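Local coordinates for protein hypoxanthine-guanine-xanthine phosphoribosyltransferase (Tritrichomonas foetus, PDB 1HGX) that transfers the phosphoribosyl group of 5-phospho-alpha-D-ribose 1-diphosphate to hypoxanthine, guanine or xanthine, salvaging host purines as nucleotides for the parasite, at residues M7-Q17 / Y168-K178. Numbering follows the deposited sequence.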
loop_
_atom_site.group_PDB
_atom_site.type_symbol
_atom_site.label_atom_id
_atom_site.label_comp_id
_atom_site.label_asym_id
_atom_site.label_seq_id
_atom_site.Cartn_x
_atom_site.Cartn_y
_atom_site.Cartn_z
ATOM N N MET A 7 -17.540 13.435 3.488
ATOM C CA MET A 7 -16.895 14.731 3.297
ATOM C C MET A 7 -17.590 15.795 4.140
ATOM O O MET A 7 -16.997 16.809 4.494
ATOM C CB MET A 7 -16.928 15.132 1.816
ATOM C CG MET A 7 -16.028 16.318 1.443
ATOM S SD MET A 7 -14.244 15.966 1.521
ATOM C CE MET A 7 -13.897 15.536 -0.170
ATOM N N ASP A 8 -18.850 15.548 4.474
ATOM C CA ASP A 8 -19.621 16.484 5.281
ATOM C C ASP A 8 -19.254 16.429 6.760
ATOM O O ASP A 8 -19.672 17.286 7.535
ATOM C CB ASP A 8 -21.122 16.245 5.090
ATOM C CG ASP A 8 -21.622 16.721 3.734
ATOM O OD1 ASP A 8 -21.747 17.950 3.546
ATOM O OD2 ASP A 8 -21.886 15.873 2.853
ATOM N N ASP A 9 -18.479 15.419 7.149
ATOM C CA ASP A 9 -18.053 15.268 8.537
ATOM C C ASP A 9 -16.751 16.009 8.803
ATOM O O ASP A 9 -16.198 15.949 9.903
ATOM C CB ASP A 9 -17.914 13.790 8.894
ATOM C CG ASP A 9 -19.206 13.035 8.715
ATOM O OD1 ASP A 9 -20.263 13.568 9.120
ATOM O OD2 ASP A 9 -19.173 11.918 8.161
ATOM N N LEU A 10 -16.253 16.687 7.778
ATOM C CA LEU A 10 -15.029 17.460 7.890
ATOM C C LEU A 10 -15.400 18.788 8.497
ATOM O O LEU A 10 -16.388 19.389 8.094
ATOM C CB LEU A 10 -14.414 17.723 6.505
ATOM C CG LEU A 10 -13.414 16.734 5.909
ATOM C CD1 LEU A 10 -12.131 16.743 6.717
ATOM C CD2 LEU A 10 -14.015 15.346 5.884
ATOM N N GLU A 11 -14.653 19.210 9.508
ATOM C CA GLU A 11 -14.888 20.503 10.122
ATOM C C GLU A 11 -14.225 21.496 9.175
ATOM O O GLU A 11 -14.712 22.611 8.979
ATOM C CB GLU A 11 -14.242 20.573 11.503
ATOM C CG GLU A 11 -14.308 21.956 12.124
ATOM C CD GLU A 11 -13.633 22.019 13.464
ATOM O OE1 GLU A 11 -14.130 21.358 14.395
ATOM O OE2 GLU A 11 -12.611 22.728 13.588
ATOM N N ARG A 12 -13.092 21.078 8.612
ATOM C CA ARG A 12 -12.339 21.874 7.654
ATOM C C ARG A 12 -11.176 21.098 7.066
ATOM O O ARG A 12 -10.696 20.123 7.646
ATOM C CB ARG A 12 -11.842 23.188 8.251
ATOM C CG ARG A 12 -10.986 23.073 9.475
ATOM C CD ARG A 12 -10.868 24.457 10.061
ATOM N NE ARG A 12 -10.261 24.488 11.383
ATOM C CZ ARG A 12 -8.950 24.521 11.603
ATOM N NH1 ARG A 12 -8.090 24.513 10.588
ATOM N NH2 ARG A 12 -8.500 24.642 12.841
ATOM N N VAL A 13 -10.764 21.520 5.879
ATOM C CA VAL A 13 -9.669 20.893 5.164
ATOM C C VAL A 13 -8.405 21.639 5.524
ATOM O O VAL A 13 -8.416 22.871 5.601
ATOM C CB VAL A 13 -9.874 21.011 3.647
ATOM C CG1 VAL A 13 -8.675 20.456 2.903
ATOM C CG2 VAL A 13 -11.153 20.294 3.232
ATOM N N LEU A 14 -7.341 20.896 5.803
ATOM C CA LEU A 14 -6.060 21.496 6.128
ATOM C C LEU A 14 -5.199 21.550 4.871
ATOM O O LEU A 14 -4.503 22.530 4.628
ATOM C CB LEU A 14 -5.347 20.697 7.221
ATOM C CG LEU A 14 -6.012 20.637 8.603
ATOM C CD1 LEU A 14 -5.116 19.863 9.558
ATOM C CD2 LEU A 14 -6.265 22.045 9.145
ATOM N N TYR A 15 -5.246 20.485 4.073
ATOM C CA TYR A 15 -4.463 20.404 2.835
ATOM C C TYR A 15 -5.270 19.665 1.798
ATOM O O TYR A 15 -5.892 18.655 2.105
ATOM C CB TYR A 15 -3.139 19.656 3.064
ATOM C CG TYR A 15 -2.265 20.304 4.103
ATOM C CD1 TYR A 15 -1.570 21.477 3.824
ATOM C CD2 TYR A 15 -2.204 19.796 5.392
ATOM C CE1 TYR A 15 -0.848 22.131 4.808
ATOM C CE2 TYR A 15 -1.484 20.443 6.379
ATOM C CZ TYR A 15 -0.814 21.609 6.083
ATOM O OH TYR A 15 -0.123 22.258 7.079
ATOM N N ASN A 16 -5.306 20.202 0.588
ATOM C CA ASN A 16 -6.039 19.571 -0.507
ATOM C C ASN A 16 -5.103 18.639 -1.284
ATOM O O ASN A 16 -3.897 18.639 -1.047
ATOM C CB ASN A 16 -6.665 20.630 -1.429
ATOM C CG ASN A 16 -5.647 21.606 -1.981
ATOM O OD1 ASN A 16 -4.719 21.218 -2.687
ATOM N ND2 ASN A 16 -5.814 22.882 -1.656
ATOM N N GLN A 17 -5.645 17.890 -2.237
ATOM C CA GLN A 17 -4.837 16.943 -3.002
ATOM C C GLN A 17 -3.668 17.618 -3.715
ATOM O O GLN A 17 -2.588 17.041 -3.823
ATOM C CB GLN A 17 -5.710 16.140 -3.979
ATOM C CG GLN A 17 -5.116 14.782 -4.428
ATOM C CD GLN A 17 -4.808 13.820 -3.266
ATOM O OE1 GLN A 17 -3.644 13.499 -3.000
ATOM N NE2 GLN A 17 -5.833 13.353 -2.596
ATOM N N TYR A 168 -13.383 7.295 6.165
ATOM C CA TYR A 168 -12.654 8.499 5.749
ATOM C C TYR A 168 -11.274 8.381 5.085
ATOM O O TYR A 168 -10.703 9.390 4.688
ATOM C CB TYR A 168 -12.588 9.498 6.913
ATOM C CG TYR A 168 -13.909 9.698 7.645
ATOM C CD1 TYR A 168 -15.048 10.147 6.981
ATOM C CD2 TYR A 168 -14.004 9.453 9.008
ATOM C CE1 TYR A 168 -16.252 10.350 7.664
ATOM C CE2 TYR A 168 -15.197 9.651 9.699
ATOM C CZ TYR A 168 -16.311 10.102 9.025
ATOM O OH TYR A 168 -17.471 10.327 9.734
ATOM N N ARG A 169 -10.754 7.166 4.929
ATOM C CA ARG A 169 -9.443 6.958 4.296
ATOM C C ARG A 169 -9.388 7.473 2.879
ATOM O O ARG A 169 -8.347 7.923 2.419
ATOM C CB ARG A 169 -9.115 5.473 4.176
ATOM C CG ARG A 169 -8.909 4.743 5.443
ATOM C CD ARG A 169 -8.445 3.338 5.127
ATOM N NE ARG A 169 -8.300 2.592 6.362
ATOM C CZ ARG A 169 -9.291 1.936 6.948
ATOM N NH1 ARG A 169 -10.497 1.920 6.396
ATOM N NH2 ARG A 169 -9.088 1.346 8.115
ATOM N N ASN A 170 -10.487 7.279 2.164
ATOM C CA ASN A 170 -10.611 7.663 0.759
ATOM C C ASN A 170 -10.644 9.158 0.446
ATOM O O ASN A 170 -10.485 9.545 -0.712
ATOM C CB ASN A 170 -11.847 6.995 0.148
ATOM C CG ASN A 170 -13.139 7.475 0.784
ATOM O OD1 ASN A 170 -13.421 7.170 1.943
ATOM N ND2 ASN A 170 -13.924 8.230 0.038
ATOM N N LEU A 171 -10.886 9.997 1.452
ATOM C CA LEU A 171 -10.927 11.443 1.236
ATOM C C LEU A 171 -9.629 11.910 0.598
ATOM O O LEU A 171 -8.546 11.536 1.044
ATOM C CB LEU A 171 -11.137 12.176 2.558
ATOM C CG LEU A 171 -12.587 12.433 2.959
ATOM C CD1 LEU A 171 -13.474 11.244 2.635
ATOM C CD2 LEU A 171 -12.636 12.755 4.423
ATOM N N PRO A 172 -9.714 12.727 -0.455
ATOM C CA PRO A 172 -8.527 13.229 -1.152
ATOM C C PRO A 172 -7.828 14.401 -0.444
ATOM O O PRO A 172 -6.947 15.045 -1.016
ATOM C CB PRO A 172 -9.094 13.642 -2.507
ATOM C CG PRO A 172 -10.439 14.165 -2.146
ATOM C CD PRO A 172 -10.947 13.127 -1.167
ATOM N N VAL A 173 -8.207 14.656 0.801
ATOM C CA VAL A 173 -7.638 15.753 1.569
ATOM C C VAL A 173 -7.302 15.303 2.989
ATOM O O VAL A 173 -7.694 14.223 3.429
ATOM C CB VAL A 173 -8.653 16.931 1.704
ATOM C CG1 VAL A 173 -9.070 17.457 0.339
ATOM C CG2 VAL A 173 -9.884 16.484 2.491
ATOM N N ILE A 174 -6.549 16.137 3.690
ATOM C CA ILE A 174 -6.222 15.886 5.082
ATOM C C ILE A 174 -7.073 16.945 5.790
ATOM O O ILE A 174 -7.006 18.126 5.455
ATOM C CB ILE A 174 -4.719 16.103 5.342
ATOM C CG1 ILE A 174 -3.921 14.931 4.750
ATOM C CG2 ILE A 174 -4.446 16.280 6.836
ATOM C CD1 ILE A 174 -2.432 15.149 4.762
ATOM N N GLY A 175 -7.919 16.526 6.719
ATOM C CA GLY A 175 -8.767 17.485 7.399
ATOM C C GLY A 175 -9.064 17.097 8.826
ATOM O O GLY A 175 -8.633 16.044 9.288
ATOM N N ILE A 176 -9.820 17.950 9.508
ATOM C CA ILE A 176 -10.193 17.752 10.907
ATOM C C ILE A 176 -11.569 17.118 11.014
ATOM O O ILE A 176 -12.524 17.573 10.374
ATOM C CB ILE A 176 -10.205 19.116 11.661
ATOM C CG1 ILE A 176 -8.787 19.705 11.704
ATOM C CG2 ILE A 176 -10.781 18.958 13.067
ATOM C CD1 ILE A 176 -8.717 21.132 12.177
ATOM N N LEU A 177 -11.666 16.076 11.827
ATOM C CA LEU A 177 -12.926 15.370 12.044
ATOM C C LEU A 177 -13.783 16.270 12.944
ATOM O O LEU A 177 -13.283 16.787 13.949
ATOM C CB LEU A 177 -12.638 14.036 12.751
ATOM C CG LEU A 177 -13.596 12.837 12.801
ATOM C CD1 LEU A 177 -13.998 12.546 14.225
ATOM C CD2 LEU A 177 -14.801 13.037 11.905
ATOM N N LYS A 178 -15.038 16.505 12.556
ATOM C CA LYS A 178 -15.948 17.335 13.352
ATOM C C LYS A 178 -16.084 16.758 14.747
ATOM O O LYS A 178 -16.020 15.542 14.928
ATOM C CB LYS A 178 -17.351 17.357 12.749
ATOM C CG LYS A 178 -17.570 18.302 11.610
ATOM C CD LYS A 178 -19.020 18.220 11.176
ATOM C CE LYS A 178 -19.265 19.044 9.934
ATOM N NZ LYS A 178 -20.686 19.005 9.505
#
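Leu14 and Tyr15 both turn their backbone N-H groups to the carbonyl of Ile174, a classic beta bulge in the antiparallel pairing of the N-terminal strand 10-15 with the C-terminal strand 174-177. Two donors thus grip one oxygen: Leu14 N lies 2.8 Å from Ile174 O, and the bond from Tyr15 N is longer, at 3.3 Å. Ile174 N returns a bond to Tyr15 O. Toward the chain ends, Glu11 N meets Ile176 O almost straight (176° at the hydrogen), and Lys178 N bonds to Asp9 O. With its chain extended beyond CG, Lys178 runs back along the 7-10 turn until NZ donates a hydrogen bond to Asp8 O, 2.8 Å away.

Gly175, opposite Val13, presents bare backbone, and Leu10 CD1 lies 3.5 Å from Gly175 CA. Leu10 CD2 is pressed to 3.3 Å from Leu171 CD2, tighter than usual van der Waals contact. Val13 CG1 abuts Val173 CB, the two side chains crossing nearly at right angles. On the face bearing Arg12 and Ile176, Ile176 CD1 sits over the centre of the Arg12 guanidinium, 3.4 Å above its plane, an apolar methyl on the flat cation. Arg12 NH2 is drawn to Glu153 in a salt bridge, while Glu11 pairs with Arg155, a residue of the GMP pocket.

Strand 174-177 is the middle of a three-stranded sheet, with 157-158 along its other edge; this sheet, which joins the two ends of the chain, is consistent with the hood of type I phosphoribosyltransferases, beside the bound GMP. Asn16, at the N-cap of helix 17-35, accepts a hydrogen bond from Asp19 N with its side-chain OD1. At the far end Tyr168 OH donates to Asp9 OD2 at 2.8 Å, approaching from above the carboxylate, 55° out of its plane.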